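Local atomic coordinates of nitroreductase family protein (Sphingopyxis sp., PDB entry 7DP1), a protein that reduces nitroaromatic compounds, dinitroaniline herbicides among them, with a bound flavin mononucleotide and with NADPH as the probable electron source. Residues P218-L222 / D223-D227; L140-S143 / R144-P148; Q64-Q67 / D68-A72. The protein carries 1 engineered substitution. All coordinates share one frame; numbering follows the deposited sequence.

Contact 1. Residues P218-L222 / D223-D227; sequences PRVGL and DEVID. With FMN (flavin mononucleotide), chain C.
Between Gly221 and Ile226 the backbone coils through a short 3-10 turn, with Leu222 O accepting from both Val225 N and Ile226 N, each at 2.8 Å. Ile226 N arrives nearly along the C=O axis (165°), Val225 N from well above the carbonyl plane. Gly221 O takes Glu224 N at 2.9 Å. Around this coil Glu224 reaches back across Val220 at about a right angle, its OE1 lying 3.6 Å from Val220 CB. On another branch Val220 CG2 meets Val225 CG2 at 3.8 Å. From here the chain enters strand 226-229, where Ile226 and Asp227 pair in parallel with a strand of the second subunit, consistent with the C-terminal extension that wraps round the partner subunit in dimeric nitroreductases. Upstream, Arg219 serves the flavin. Its chain bends at chi2 (-67°), and the guanidinium presents its edge to the phosphate, with O2P in its plane. Arg219 NH2 donates to FMN O2P at 2.8 Å in a nearly straight bond (168°), whereas the one from NH1 is weak. Arg219 NH1 also gives a hydrogen to Pro218 O at 3.1 Å, which helps to fix the turn of the flat group. A leucine here would probably leave O2P without this charged, in-plane donor and the Ala44 carbonyl of the second subunit without its NH2 partner. Arg18 of the same chain, its guanidinium close by, is also hydrogen-bonded to FMN.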
# COMPACT_ATOMS: atom_id res chain seq x y z
N PRO A 218 13.19 -5.23 -13.25
CA PRO A 218 12.42 -4.53 -14.29
C PRO A 218 11.12 -3.90 -13.80
O PRO A 218 10.51 -4.38 -12.86
CB PRO A 218 12.13 -5.64 -15.31
CG PRO A 218 12.21 -6.92 -14.54
CD PRO A 218 13.22 -6.69 -13.45
N ARG A 219 10.71 -2.83 -14.46
CA ARG A 219 9.38 -2.27 -14.28
C ARG A 219 8.86 -1.89 -15.65
O ARG A 219 9.64 -1.64 -16.55
CB ARG A 219 9.40 -1.04 -13.37
CG ARG A 219 9.69 -1.30 -11.88
CD ARG A 219 8.55 -2.09 -11.22
NE ARG A 219 8.74 -2.14 -9.77
CZ ARG A 219 9.62 -2.93 -9.16
NH1 ARG A 219 10.40 -3.74 -9.87
NH2 ARG A 219 9.72 -2.90 -7.84
N VAL A 220 7.54 -1.86 -15.81
CA VAL A 220 7.00 -1.39 -17.08
C VAL A 220 7.22 0.12 -17.17
O VAL A 220 7.45 0.78 -16.16
CB VAL A 220 5.51 -1.73 -17.23
CG1 VAL A 220 5.30 -3.26 -17.20
CG2 VAL A 220 4.69 -1.03 -16.15
N GLY A 221 7.16 0.65 -18.38
CA GLY A 221 7.31 2.08 -18.59
C GLY A 221 6.02 2.79 -18.26
O GLY A 221 4.95 2.18 -18.31
N LEU A 222 6.10 4.08 -18.00
CA LEU A 222 4.95 4.85 -17.56
C LEU A 222 3.82 4.81 -18.57
O LEU A 222 2.66 5.01 -18.23
CB LEU A 222 5.35 6.29 -17.26
CG LEU A 222 5.76 6.54 -15.82
CD1 LEU A 222 6.99 5.77 -15.39
CD2 LEU A 222 5.92 8.04 -15.58
N ASP A 223 4.19 4.51 -19.82
CA ASP A 223 3.28 4.36 -20.94
C ASP A 223 2.13 3.40 -20.64
O ASP A 223 1.02 3.57 -21.14
CB ASP A 223 4.06 3.85 -22.15
CG ASP A 223 5.53 4.24 -22.09
OD1 ASP A 223 5.86 5.40 -22.40
OD2 ASP A 223 6.37 3.40 -21.69
N GLU A 224 2.44 2.38 -19.84
CA GLU A 224 1.47 1.35 -19.47
C GLU A 224 0.77 1.65 -18.16
O GLU A 224 -0.07 0.87 -17.73
CB GLU A 224 2.15 -0.02 -19.35
CG GLU A 224 2.70 -0.59 -20.64
CD GLU A 224 3.12 -2.04 -20.50
OE1 GLU A 224 4.33 -2.33 -20.59
OE2 GLU A 224 2.23 -2.90 -20.27
N VAL A 225 1.11 2.78 -17.54
CA VAL A 225 0.65 3.06 -16.19
C VAL A 225 -0.20 4.32 -16.10
O VAL A 225 -1.25 4.33 -15.45
CB VAL A 225 1.84 3.27 -15.20
CG1 VAL A 225 1.32 3.44 -13.80
CG2 VAL A 225 2.85 2.13 -15.27
N ILE A 226 0.27 5.37 -16.75
CA ILE A 226 -0.31 6.69 -16.56
C ILE A 226 -1.01 7.25 -17.81
O ILE A 226 -0.44 7.27 -18.89
CB ILE A 226 0.77 7.69 -16.13
CG1 ILE A 226 1.63 7.11 -15.01
CG2 ILE A 226 0.14 8.99 -15.68
CD1 ILE A 226 0.91 7.01 -13.69
N ASP A 227 -2.24 7.73 -17.63
CA ASP A 227 -2.95 8.46 -18.68
C ASP A 227 -3.10 9.91 -18.26
O ASP A 227 -3.51 10.19 -17.14
CB ASP A 227 -4.31 7.83 -18.96
CG ASP A 227 -5.02 8.48 -20.10
OD1 ASP A 227 -4.37 8.81 -21.11
OD2 ASP A 227 -6.24 8.68 -19.98
N1 FMN C . 8.77 -12.32 -3.39
C2 FMN C . 9.05 -13.65 -3.17
O2 FMN C . 10.09 -14.15 -3.58
N3 FMN C . 8.16 -14.45 -2.48
C4 FMN C . 6.98 -13.93 -2.00
O4 FMN C . 6.20 -14.67 -1.36
C4A FMN C . 6.70 -12.59 -2.24
N5 FMN C . 5.53 -12.03 -1.78
C5A FMN C . 5.24 -10.69 -1.99
C6 FMN C . 4.05 -10.17 -1.49
C7 FMN C . 3.74 -8.84 -1.70
C7M FMN C . 2.47 -8.25 -1.16
C8 FMN C . 4.62 -8.03 -2.39
C8M FMN C . 4.24 -6.58 -2.56
C9 FMN C . 5.82 -8.54 -2.89
C9A FMN C . 6.14 -9.89 -2.69
N10 FMN C . 7.31 -10.45 -3.17
C10 FMN C . 7.59 -11.79 -2.94
C1' FMN C . 8.32 -9.63 -3.90
C2' FMN C . 7.97 -9.31 -5.36
O2' FMN C . 8.28 -10.42 -6.16
C3' FMN C . 8.82 -8.12 -5.80
O3' FMN C . 8.31 -6.99 -5.12
C4' FMN C . 8.76 -7.83 -7.29
O4' FMN C . 9.32 -8.86 -8.09
C5' FMN C . 9.56 -6.58 -7.55
O5' FMN C . 10.88 -6.83 -7.14
P FMN C . 11.55 -5.77 -6.12
O1P FMN C . 12.85 -6.34 -5.63
O2P FMN C . 11.77 -4.46 -6.85
O3P FMN C . 10.58 -5.54 -4.97

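Contact 2. Residues L140-S143 / R144-P148; sequences LHCS and RIMGP
Ser143 and Met146 bracket a type I beta turn in which Met146 N donates to Ser143 O at 3.1 Å. The serine hydroxyl adds a second hydrogen bond: Ser143 OG stands anti to the backbone N (chi1 170°) and accepts Ile145 N at 3.2 Å. At 173° this bond is almost straight, and it makes an ST turn laid over the beta turn. A water bridges the two carbonyls, donating to Ser143 O at 3.0 Å and to Met146 O at 2.9 Å. Beyond the turn, Gly147 is the N-cap of helix 148-167, and its N-H is bonded to Gln150 OE1, three residues on.

The van der Waals contacts are fewer. Cys142 SG and Met146 CB form the apolar pair, 4.0 Å apart. With CG anti to the carbonyl carbon (chi1 -63°), Met146 CG passes 3.2 Å from Ser143 O, and Ile145 CG1 leans against Ser143 OG at 3.3 Å. Cys142 packs on Trp151 and Met154 of helix 148-167, while Met146 rests on Trp96 of the second subunit. Arg144 extends away from the bend, and its NE bonds to Gln195 O at the start of strand 195-204.

Both oxygens of Ser143 take donors from the turn, and the carbonyl a water as well, as the chain leaves strand 136-143 for the helix; the contact thus divides into a polar turn, gripped at one serine, and the buried side chains of Cys142 and Met146 next to it.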
# COMPACT_ATOMS: atom_id res chain seq x y z
N LEU A 140 1.94 -9.55 8.82
CA LEU A 140 0.98 -8.45 8.74
C LEU A 140 -0.40 -9.01 8.60
O LEU A 140 -0.67 -9.79 7.68
CB LEU A 140 1.34 -7.52 7.55
CG LEU A 140 0.34 -6.44 7.10
CD1 LEU A 140 -0.13 -5.60 8.26
CD2 LEU A 140 0.99 -5.55 6.00
N HIS A 141 -1.28 -8.66 9.53
CA HIS A 141 -2.63 -9.18 9.48
C HIS A 141 -3.65 -8.13 9.91
O HIS A 141 -3.27 -7.04 10.35
CB HIS A 141 -2.75 -10.41 10.36
CG HIS A 141 -2.31 -10.18 11.77
ND1 HIS A 141 -3.18 -9.87 12.77
CD2 HIS A 141 -1.07 -10.25 12.33
CE1 HIS A 141 -2.51 -9.74 13.92
NE2 HIS A 141 -1.24 -9.96 13.67
N CYS A 142 -4.93 -8.47 9.76
CA CYS A 142 -6.00 -7.54 10.12
C CYS A 142 -7.28 -8.30 10.40
O CYS A 142 -7.39 -9.51 10.15
CB CYS A 142 -6.23 -6.51 9.01
SG CYS A 142 -6.79 -7.26 7.41
N SER A 143 -8.27 -7.59 10.93
CA SER A 143 -9.57 -8.19 11.16
C SER A 143 -10.20 -8.60 9.85
O SER A 143 -10.02 -7.92 8.84
CB SER A 143 -10.49 -7.22 11.89
OG SER A 143 -11.81 -7.74 11.89
N ARG A 144 -10.95 -9.70 9.86
CA ARG A 144 -11.68 -10.16 8.67
C ARG A 144 -12.82 -9.25 8.24
O ARG A 144 -13.42 -9.47 7.19
CB ARG A 144 -12.22 -11.57 8.88
CG ARG A 144 -11.14 -12.60 8.97
CD ARG A 144 -11.66 -14.03 8.95
NE ARG A 144 -10.52 -14.93 8.81
CZ ARG A 144 -10.18 -15.54 7.69
NH1 ARG A 144 -9.11 -16.32 7.65
NH2 ARG A 144 -10.92 -15.38 6.60
N ILE A 145 -13.16 -8.26 9.06
CA ILE A 145 -14.18 -7.29 8.64
C ILE A 145 -13.60 -6.35 7.57
O ILE A 145 -14.33 -5.76 6.79
CB ILE A 145 -14.72 -6.43 9.81
CG1 ILE A 145 -13.64 -5.49 10.35
CG2 ILE A 145 -15.31 -7.31 10.93
CD1 ILE A 145 -14.20 -4.28 11.08
N MET A 146 -12.28 -6.24 7.53
CA MET A 146 -11.64 -5.27 6.63
C MET A 146 -11.89 -5.60 5.14
O MET A 146 -11.93 -6.75 4.75
CB MET A 146 -10.15 -5.22 6.92
CG MET A 146 -9.81 -4.72 8.32
SD MET A 146 -10.66 -3.21 8.80
CE MET A 146 -10.21 -3.08 10.53
N GLY A 147 -12.08 -4.57 4.32
CA GLY A 147 -12.33 -4.80 2.91
C GLY A 147 -11.12 -4.40 2.07
O GLY A 147 -10.09 -4.00 2.61
N PRO A 148 -11.24 -4.53 0.74
CA PRO A 148 -10.19 -4.16 -0.21
C PRO A 148 -9.57 -2.75 0.04
O PRO A 148 -8.34 -2.65 0.06
CB PRO A 148 -10.91 -4.22 -1.56
CG PRO A 148 -11.95 -5.28 -1.37
CD PRO A 148 -12.43 -5.08 0.07
O HOH W 1 -9.95 -8.47 5.87

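Contact 3. Residues Q64-Q67 / D68-A72; sequences QAVQ and DAVAA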
# COMPACT_ATOMS: atom_id res chain seq x y z
N GLN A 64 11.41 -19.88 14.74
CA GLN A 64 11.73 -21.27 14.36
C GLN A 64 10.51 -22.20 14.43
O GLN A 64 10.39 -23.12 13.62
CB GLN A 64 12.83 -21.84 15.26
CG GLN A 64 14.20 -21.88 14.63
CD GLN A 64 14.24 -22.76 13.40
OE1 GLN A 64 13.62 -23.82 13.37
NE2 GLN A 64 14.96 -22.31 12.38
N ALA A 65 9.63 -21.97 15.40
CA ALA A 65 8.41 -22.76 15.50
C ALA A 65 7.50 -22.56 14.27
O ALA A 65 6.99 -23.52 13.70
CB ALA A 65 7.66 -22.43 16.78
N VAL A 66 7.30 -21.31 13.87
CA VAL A 66 6.49 -21.03 12.69
C VAL A 66 7.06 -21.78 11.49
O VAL A 66 6.32 -22.39 10.73
CB VAL A 66 6.40 -19.52 12.36
CG1 VAL A 66 5.55 -19.27 11.12
CG2 VAL A 66 5.87 -18.76 13.56
N GLN A 67 8.39 -21.77 11.37
CA GLN A 67 9.04 -22.44 10.25
C GLN A 67 8.79 -23.94 10.22
O GLN A 67 8.56 -24.50 9.15
CB GLN A 67 10.54 -22.17 10.28
CG GLN A 67 10.90 -20.77 9.75
CD GLN A 67 12.36 -20.43 9.95
OE1 GLN A 67 13.20 -20.76 9.11
NE2 GLN A 67 12.67 -19.77 11.05
N ASP A 68 8.79 -24.57 11.39
CA ASP A 68 8.68 -26.02 11.48
C ASP A 68 7.26 -26.47 11.20
O ASP A 68 7.02 -27.47 10.52
CB ASP A 68 9.09 -26.49 12.88
CG ASP A 68 10.57 -26.33 13.15
OD1 ASP A 68 11.34 -26.09 12.18
OD2 ASP A 68 10.98 -26.46 14.32
N ALA A 69 6.31 -25.71 11.73
CA ALA A 69 4.90 -25.99 11.53
C ALA A 69 4.55 -25.91 10.05
O ALA A 69 3.87 -26.78 9.52
CB ALA A 69 4.06 -25.05 12.33
N VAL A 70 5.02 -24.86 9.39
CA VAL A 70 4.74 -24.70 7.98
C VAL A 70 5.46 -25.78 7.16
O VAL A 70 4.91 -26.30 6.19
CB VAL A 70 5.15 -23.30 7.50
CG1 VAL A 70 5.05 -23.21 5.99
CG2 VAL A 70 4.23 -22.23 8.14
N ALA A 71 6.66 -26.15 7.57
CA ALA A 71 7.39 -27.22 6.89
C ALA A 71 6.61 -28.54 6.95
O ALA A 71 6.61 -29.31 5.99
CB ALA A 71 8.76 -27.38 7.48
N ALA A 72 5.96 -28.79 8.08
CA ALA A 72 5.12 -29.99 8.23
C ALA A 72 3.98 -30.01 7.22
O ALA A 72 3.63 -31.06 6.72
CB ALA A 72 4.58 -30.07 9.65
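Ala65 O is gripped by two backbone donors of the next turn: Ala69 N at 3.0 Å, in a straight bond of 170°, and Asp68 N at 3.1 Å in a weak, strongly bent one. Asp68 N is itself shared, for it also gives to Gln64 O at 3.1 Å, so one N-H divides between an i-to-i+4 and an i-to-i+3 carbonyl. The alpha-helical pattern continues with Val70 N bonded to Val66 O at 3.1 Å and Ala71 N to Gln67 O at 3.0 Å.

On the solvent-facing side Gln64 and Asp68 come together obliquely. The glutamine chain bends at chi2 (-62°), which turns its amide toward Asp68, one turn on, and Gln64 OE1 stands 3.4 Å from Asp68 OD1. As modelled these are two acceptors and share no hydrogen bond, and the amide and carboxylate planes are 59° apart. Gln67 runs extended beyond CG and instead gives its NE2 to Trp63 O, one turn back, so that its amide is held by the helix's own backbone.

The buried side is apolar. Val66 CG1 and Val70 CG2 face each other loosely at 4.4 Å, and Val70 CG2 also lies 3.3 Å from Val66 O, its methyl group tucked against the carbonyl of the preceding turn.

These residues form the middle of helix 60-74, which directly follows strand 54-59, an outer strand of the sheet within this chain. Val66 packs on Leu189, Ala69 on Thr184 and Glu188, and Val70 on Val185, seating this face on helix 182-189, while Tyr129, Trp178 and Tyr181 from loops close in around Val70.

Overall arrangement
All three contacts are local and partly buried, but each lies in a different kind of element. Contact 3 is regular helix, bonded through its backbone, with polar side chains outside and valines inside; no second chain touches it. Contact 2 is the exit from an inner sheet strand, where a hydroxyl and a water supplement the backbone. Contact 1 lies in the C-terminal arm, its centre about 23 Å from that of the chain, and alone of the three binds the flavin phosphate through a charged group. Contacts 1 and 2 both touch the second subunit, whereas contacts 1 and 3 occupy opposite sides of the chain's centre, their own centres about 39 Å apart.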